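Side-chain contact in putative fimbrial subunit (Corynebacterium diphtheriae, PDB 4HSQ), which is the major pilin SpaD, here its domains D2 and D3, which probably polymerises into the shaft of surface pili used in adhesion: residues V151-G156 against L225-A230. Sequence-based numbering, arbitrary orientation.
Sequences VVKKDG and LKETKA
With chi1 -168° for K153 and -169° for E227, each CG stands anti to its backbone N, and the two chains run head-on into the space between the sheets. This is the isopeptide site of a CnaB-type domain with a prealbumin-like fold. The two strands, 142-155 and 222-229, belong to different sheets of the sandwich, and no hydrogen bond joins the two segments. K153 NZ is covalently linked to CG of N271, on the strand that runs parallel to its own. This is a Lys-Asn isopeptide bond, within this prealbumin-like domain.

Kinks about the CB-CG and CD-CE bonds of K153 (chi2 70°) turn CE to the carboxylate of E227. CE sits almost evenly between the two oxygens, 3.3 Å from E227 OE1 and 3.4 Å from E227 OE2. The side chain of E227 reaches across the interior. A buried acid beside the bond is a hallmark of such domains, where it is thought to assist bond formation. F168, P237 and I269 also touch the side chain of E227.

At the start of both segments the contact becomes apolar. The side chains of V151 and L225 lie alongside each other and point opposite ways. The CG2 methyl of V151 faces the fork of L225. F200 and I269 pack on V151 from neighbouring strands. The meeting of the methyls is tight: V151 CG2 lies 3.5 Å from L225 CD1 and 4.1 Å from L225 CD2.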
# COMPACT_ATOMS: atom_id res chain seq x y z
N VAL A 151 9.08 15.55 -8.79
CA VAL A 151 8.90 16.99 -8.91
C VAL A 151 10.10 17.58 -9.62
O VAL A 151 11.23 17.25 -9.28
CB VAL A 151 8.65 17.63 -7.52
CG1 VAL A 151 8.67 19.15 -7.59
CG2 VAL A 151 7.33 17.13 -6.94
N VAL A 152 9.87 18.42 -10.64
CA VAL A 152 10.99 19.06 -11.34
C VAL A 152 10.82 20.58 -11.19
O VAL A 152 9.77 21.11 -11.53
CB VAL A 152 11.23 18.57 -12.80
CG1 VAL A 152 9.94 18.44 -13.57
CG2 VAL A 152 12.26 19.43 -13.55
N LYS A 153 11.81 21.23 -10.56
CA LYS A 153 11.74 22.66 -10.31
C LYS A 153 12.41 23.40 -11.44
O LYS A 153 13.57 23.16 -11.73
CB LYS A 153 12.36 23.02 -8.98
CG LYS A 153 12.06 24.45 -8.54
CD LYS A 153 10.57 24.57 -8.19
CE LYS A 153 10.14 25.90 -7.74
NZ LYS A 153 10.54 27.00 -8.64
N LYS A 154 11.68 24.32 -12.06
CA LYS A 154 12.21 25.06 -13.19
C LYS A 154 12.05 26.56 -13.02
O LYS A 154 11.25 27.03 -12.21
CB LYS A 154 11.51 24.61 -14.48
CG LYS A 154 11.96 23.21 -14.94
CD LYS A 154 11.38 22.84 -16.29
CE LYS A 154 12.09 21.63 -16.85
NZ LYS A 154 11.44 21.13 -18.08
N ASP A 155 12.79 27.31 -13.81
CA ASP A 155 12.68 28.76 -13.85
C ASP A 155 11.54 29.07 -14.82
O ASP A 155 11.56 28.57 -15.95
CB ASP A 155 14.02 29.36 -14.32
CG ASP A 155 14.11 30.87 -14.37
OD1 ASP A 155 15.21 31.40 -14.14
OD2 ASP A 155 13.09 31.52 -14.69
N GLY A 156 10.59 29.89 -14.39
CA GLY A 156 9.42 30.29 -15.17
C GLY A 156 9.74 30.93 -16.51
O GLY A 156 9.01 30.72 -17.49
N LEU A 225 1.28 19.62 -3.23
CA LEU A 225 2.69 19.96 -2.91
C LEU A 225 2.71 21.39 -2.49
O LEU A 225 2.21 22.23 -3.21
CB LEU A 225 3.59 19.78 -4.16
CG LEU A 225 3.81 18.34 -4.57
CD1 LEU A 225 4.16 18.24 -6.04
CD2 LEU A 225 4.91 17.72 -3.73
N LYS A 226 3.29 21.68 -1.32
CA LYS A 226 3.42 23.02 -0.80
C LYS A 226 4.88 23.40 -0.87
O LYS A 226 5.69 22.77 -0.21
CB LYS A 226 2.93 23.07 0.66
CG LYS A 226 2.93 24.47 1.24
CD LYS A 226 2.57 24.44 2.71
CE LYS A 226 2.39 25.84 3.25
NZ LYS A 226 2.00 25.84 4.68
N GLU A 227 5.22 24.41 -1.66
CA GLU A 227 6.61 24.85 -1.74
C GLU A 227 6.87 25.75 -0.56
O GLU A 227 6.23 26.78 -0.43
CB GLU A 227 6.87 25.56 -3.05
CG GLU A 227 8.35 25.80 -3.29
CD GLU A 227 8.62 26.53 -4.58
OE1 GLU A 227 7.78 26.46 -5.51
OE2 GLU A 227 9.69 27.18 -4.67
N THR A 228 7.73 25.30 0.36
CA THR A 228 7.97 26.05 1.61
C THR A 228 9.20 26.95 1.50
O THR A 228 9.30 27.93 2.24
CB THR A 228 8.08 25.08 2.80
OG1 THR A 228 9.05 24.10 2.48
CG2 THR A 228 6.73 24.37 3.10
N LYS A 229 10.12 26.62 0.57
CA LYS A 229 11.33 27.42 0.35
C LYS A 229 11.69 27.41 -1.11
O LYS A 229 11.74 26.34 -1.72
CB LYS A 229 12.51 26.92 1.20
CG LYS A 229 13.72 27.86 1.15
CD LYS A 229 14.93 27.23 1.83
CE LYS A 229 15.82 26.48 0.87
NZ LYS A 229 16.44 27.37 -0.16
N ALA A 230 11.89 28.59 -1.69
CA ALA A 230 12.23 28.66 -3.11
C ALA A 230 13.75 28.52 -3.29
O ALA A 230 14.49 28.74 -2.32
CB ALA A 230 11.74 29.98 -3.70